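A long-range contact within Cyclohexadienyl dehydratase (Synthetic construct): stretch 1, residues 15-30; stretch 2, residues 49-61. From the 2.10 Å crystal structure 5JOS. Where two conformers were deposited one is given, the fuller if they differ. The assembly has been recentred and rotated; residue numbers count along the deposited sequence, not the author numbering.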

# COMPACT_ATOMS: atom_id res chain seq x y z
N ARG A 15 -26.53 0.97 -3.35
CA ARG A 15 -25.68 2.07 -2.98
C ARG A 15 -25.08 2.74 -4.21
O ARG A 15 -24.89 3.95 -4.24
CB ARG A 15 -24.56 1.54 -2.08
CG ARG A 15 -25.04 0.61 -0.90
CD ARG A 15 -23.96 0.50 0.22
NE ARG A 15 -23.77 1.85 0.79
CZ ARG A 15 -22.95 2.81 0.34
NH1 ARG A 15 -22.07 2.61 -0.64
NH2 ARG A 15 -22.99 4.00 0.94
N LEU A 16 -24.77 1.95 -5.24
CA LEU A 16 -24.23 2.56 -6.47
C LEU A 16 -25.24 3.56 -7.07
O LEU A 16 -24.89 4.68 -7.49
CB LEU A 16 -23.82 1.45 -7.44
CG LEU A 16 -23.10 1.92 -8.69
CD1 LEU A 16 -21.77 2.63 -8.41
CD2 LEU A 16 -22.86 0.70 -9.54
N ASP A 17 -26.54 3.22 -7.00
CA ASP A 17 -27.54 4.19 -7.41
C ASP A 17 -27.65 5.42 -6.54
O ASP A 17 -27.89 6.50 -7.12
CB ASP A 17 -28.92 3.59 -7.46
CG ASP A 17 -29.04 2.61 -8.54
OD1 ASP A 17 -28.76 2.98 -9.70
OD2 ASP A 17 -29.35 1.46 -8.24
N GLU A 18 -27.55 5.24 -5.20
CA GLU A 18 -27.70 6.33 -4.27
C GLU A 18 -26.63 7.34 -4.60
O GLU A 18 -26.83 8.56 -4.56
CB GLU A 18 -27.53 5.86 -2.78
N ILE A 19 -25.42 6.84 -4.84
CA ILE A 19 -24.25 7.70 -5.14
C ILE A 19 -24.53 8.47 -6.42
O ILE A 19 -24.39 9.72 -6.46
CB ILE A 19 -22.95 6.86 -5.33
CG1 ILE A 19 -22.57 6.17 -4.01
CG2 ILE A 19 -21.77 7.74 -5.75
CD1 ILE A 19 -21.71 4.93 -4.17
N MET A 20 -24.96 7.76 -7.46
CA MET A 20 -25.24 8.49 -8.70
C MET A 20 -26.38 9.47 -8.55
O MET A 20 -26.27 10.62 -9.00
CB MET A 20 -25.43 7.57 -9.92
CG MET A 20 -24.05 7.40 -10.56
SD MET A 20 -23.86 5.85 -11.36
CE MET A 20 -22.13 5.65 -11.15
N GLU A 21 -27.44 9.08 -7.84
CA GLU A 21 -28.56 9.99 -7.65
C GLU A 21 -28.16 11.19 -6.80
O GLU A 21 -28.63 12.26 -7.09
CB GLU A 21 -29.79 9.27 -7.10
CG GLU A 21 -30.25 8.17 -8.04
CD GLU A 21 -31.42 7.38 -7.52
OE1 GLU A 21 -32.20 7.98 -6.76
OE2 GLU A 21 -31.60 6.19 -7.89
N ARG A 22 -27.31 11.05 -5.78
CA ARG A 22 -26.91 12.18 -4.95
C ARG A 22 -25.88 13.08 -5.65
O ARG A 22 -25.75 14.24 -5.29
CB ARG A 22 -26.30 11.68 -3.62
CG ARG A 22 -25.78 12.77 -2.65
CD ARG A 22 -25.24 12.24 -1.30
NE ARG A 22 -24.09 11.35 -1.46
CZ ARG A 22 -24.05 10.02 -1.25
NH1 ARG A 22 -25.11 9.36 -0.81
NH2 ARG A 22 -22.92 9.32 -1.50
N GLY A 23 -25.10 12.52 -6.58
CA GLY A 23 -24.07 13.27 -7.28
C GLY A 23 -22.77 13.48 -6.53
O GLY A 23 -21.93 14.30 -6.91
N THR A 24 -22.54 12.76 -5.45
CA THR A 24 -21.27 12.87 -4.74
C THR A 24 -20.86 11.48 -4.27
O THR A 24 -21.72 10.69 -3.89
CB THR A 24 -21.43 13.79 -3.52
OG1 THR A 24 -21.80 15.10 -3.94
CG2 THR A 24 -20.15 13.89 -2.75
N LEU A 25 -19.56 11.20 -4.32
CA LEU A 25 -18.95 10.02 -3.69
C LEU A 25 -18.37 10.47 -2.39
O LEU A 25 -17.52 11.33 -2.38
CB LEU A 25 -17.88 9.42 -4.53
CG LEU A 25 -17.15 8.23 -3.88
CD1 LEU A 25 -18.06 7.02 -3.71
CD2 LEU A 25 -15.97 7.86 -4.73
N ARG A 26 -18.86 9.91 -1.29
CA ARG A 26 -18.33 10.21 0.01
C ARG A 26 -17.21 9.21 0.34
O ARG A 26 -17.45 8.03 0.44
CB ARG A 26 -19.43 10.13 1.06
CG ARG A 26 -20.67 11.00 0.73
CD ARG A 26 -21.88 10.78 1.69
NE ARG A 26 -22.18 9.35 1.67
CZ ARG A 26 -22.67 8.61 2.68
NH1 ARG A 26 -23.03 9.11 3.87
NH2 ARG A 26 -22.82 7.31 2.47
N VAL A 27 -16.01 9.74 0.48
CA VAL A 27 -14.83 8.97 0.74
C VAL A 27 -14.30 9.24 2.15
O VAL A 27 -13.91 10.33 2.51
CB VAL A 27 -13.75 9.37 -0.25
CG1 VAL A 27 -12.50 8.66 0.09
CG2 VAL A 27 -14.15 9.01 -1.67
N GLY A 28 -14.35 8.22 2.97
CA GLY A 28 -13.81 8.33 4.27
C GLY A 28 -12.29 8.26 4.24
O GLY A 28 -11.71 7.38 3.62
N THR A 29 -11.63 9.17 4.94
CA THR A 29 -10.16 9.15 4.95
C THR A 29 -9.62 9.79 6.23
O THR A 29 -10.28 10.68 6.81
CB THR A 29 -9.63 9.78 3.64
OG1 THR A 29 -8.30 9.32 3.35
CG2 THR A 29 -9.66 11.31 3.76
N THR A 30 -8.43 9.37 6.68
CA THR A 30 -7.90 9.87 7.98
C THR A 30 -7.07 11.11 7.87
O THR A 30 -7.04 11.87 8.82
CB THR A 30 -7.14 8.79 8.76
OG1 THR A 30 -5.97 8.35 8.04
CG2 THR A 30 -8.06 7.61 8.95
N ASP A 49 -4.02 8.00 -2.25
CA ASP A 49 -5.40 7.62 -2.35
C ASP A 49 -6.39 8.80 -2.47
O ASP A 49 -7.59 8.57 -2.77
CB ASP A 49 -5.81 6.72 -1.22
CG ASP A 49 -5.27 5.32 -1.40
OD1 ASP A 49 -5.21 4.81 -2.55
OD2 ASP A 49 -4.95 4.68 -0.36
N ILE A 50 -5.88 10.03 -2.32
CA ILE A 50 -6.65 11.22 -2.56
C ILE A 50 -6.70 11.37 -4.04
O ILE A 50 -7.80 11.64 -4.56
CB ILE A 50 -6.06 12.44 -1.90
CG1 ILE A 50 -5.88 12.22 -0.42
CG2 ILE A 50 -6.83 13.73 -2.21
CD1 ILE A 50 -7.13 11.93 0.38
N ASP A 51 -5.55 11.16 -4.71
CA ASP A 51 -5.55 11.12 -6.13
C ASP A 51 -6.51 10.00 -6.64
O ASP A 51 -7.23 10.17 -7.65
CB ASP A 51 -4.16 10.84 -6.67
CG ASP A 51 -3.24 12.00 -6.58
OD1 ASP A 51 -3.64 13.08 -6.09
OD2 ASP A 51 -2.10 11.86 -7.11
N VAL A 52 -6.42 8.81 -6.09
CA VAL A 52 -7.26 7.68 -6.59
C VAL A 52 -8.75 7.99 -6.36
O VAL A 52 -9.57 7.77 -7.20
CB VAL A 52 -6.93 6.38 -5.82
CG1 VAL A 52 -7.81 5.23 -6.18
CG2 VAL A 52 -5.50 5.95 -6.04
N ALA A 53 -9.08 8.51 -5.19
CA ALA A 53 -10.44 8.87 -4.88
C ALA A 53 -11.03 9.77 -5.94
O ALA A 53 -12.15 9.59 -6.33
CB ALA A 53 -10.52 9.55 -3.55
N LYS A 54 -10.27 10.77 -6.39
CA LYS A 54 -10.76 11.68 -7.37
C LYS A 54 -10.98 11.00 -8.66
O LYS A 54 -11.89 11.30 -9.38
CB LYS A 54 -9.77 12.81 -7.61
CG LYS A 54 -9.77 13.66 -6.39
CD LYS A 54 -8.72 14.74 -6.49
CE LYS A 54 -8.92 15.62 -5.28
NZ LYS A 54 -7.77 16.55 -5.21
N SER A 55 -10.11 10.11 -8.99
CA SER A 55 -10.30 9.39 -10.24
C SER A 55 -11.51 8.38 -10.15
O SER A 55 -12.28 8.24 -11.10
CB SER A 55 -8.93 8.80 -10.55
OG SER A 55 -9.10 7.84 -11.52
N LEU A 56 -11.78 7.78 -8.99
CA LEU A 56 -13.00 6.98 -8.88
C LEU A 56 -14.26 7.84 -9.06
O LEU A 56 -15.14 7.49 -9.82
CB LEU A 56 -13.06 6.25 -7.55
CG LEU A 56 -14.28 5.37 -7.26
CD1 LEU A 56 -14.49 4.37 -8.39
CD2 LEU A 56 -14.09 4.60 -5.94
N ALA A 57 -14.35 8.98 -8.39
CA ALA A 57 -15.50 9.89 -8.54
C ALA A 57 -15.72 10.27 -9.98
O ALA A 57 -16.85 10.27 -10.47
CB ALA A 57 -15.36 11.15 -7.68
N LYS A 58 -14.63 10.53 -10.67
CA LYS A 58 -14.72 10.99 -12.02
C LYS A 58 -15.20 9.81 -12.87
O LYS A 58 -16.00 9.96 -13.74
CB LYS A 58 -13.34 11.49 -12.43
CG LYS A 58 -13.18 11.94 -13.87
CD LYS A 58 -11.74 12.40 -14.13
CE LYS A 58 -11.59 13.30 -15.38
NZ LYS A 58 -11.28 12.53 -16.63
N SER A 59 -14.71 8.62 -12.61
CA SER A 59 -15.21 7.49 -13.37
C SER A 59 -16.77 7.35 -13.23
O SER A 59 -17.45 7.05 -14.11
CB SER A 59 -14.61 6.24 -12.78
OG SER A 59 -15.09 5.12 -13.46
N LEU A 60 -17.26 7.60 -12.04
CA LEU A 60 -18.63 7.54 -11.77
C LEU A 60 -19.42 8.70 -12.32
O LEU A 60 -20.65 8.64 -12.34
CB LEU A 60 -18.84 7.45 -10.26
CG LEU A 60 -18.41 6.10 -9.66
CD1 LEU A 60 -18.29 6.26 -8.16
CD2 LEU A 60 -19.39 4.99 -9.94
N GLY A 61 -18.74 9.77 -12.71
CA GLY A 61 -19.44 10.95 -13.18
C GLY A 61 -19.98 11.70 -11.99
O GLY A 61 -21.05 12.26 -12.13

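No hydrogen bond crosses the contact; apolar side chains pack together, with Thr29 adding one hydroxyl beside Ile50. Strand 24-29 runs nearly antiparallel to helix 49-60, at 153° with the axes 8.7 Å apart at their closest, while helix 15-22 lies almost square to it, at 86° and 11.5 Å.

Alternation sets the strand's rule. Leu25, Val27 and Thr29 point their CB atoms toward the helix, and each meets a residue further back along it. The CA atoms come closest at the alanines, 6.0 Å for Leu25 and Ala57 and 7.1 Å for Val27 and Ala53, against 8.5 Å for Thr29 and Ile50. CB of Leu25 lies 4.4 Å from CB of Ala57, and Leu25 CD2 reaches Leu56 CG at 3.9 Å. Val27 CG2 settles against Ala53 CB at 4.1 Å, a branched side chain over a small one. Farther along, Ile50 bends its end inward, bringing CD1 to 4.1 Å from OG1 of Thr29, a hydroxyl hydrogen-bonded elsewhere in the structure.

Leu60 has the largest area covered by the other stretch, and fills the corner between strand and first helix. Its CD1 lies 4.4 Å from Leu25 CD2 and 4.5 Å from Ile19 CG2; its CD2 lies 3.7 Å from Leu16 CD1 and 3.1 Å from Met20 CE, shorter than a comfortable carbon-carbon contact. Gly23, with positive phi, is the first residue to leave the helix, just before the strand begins.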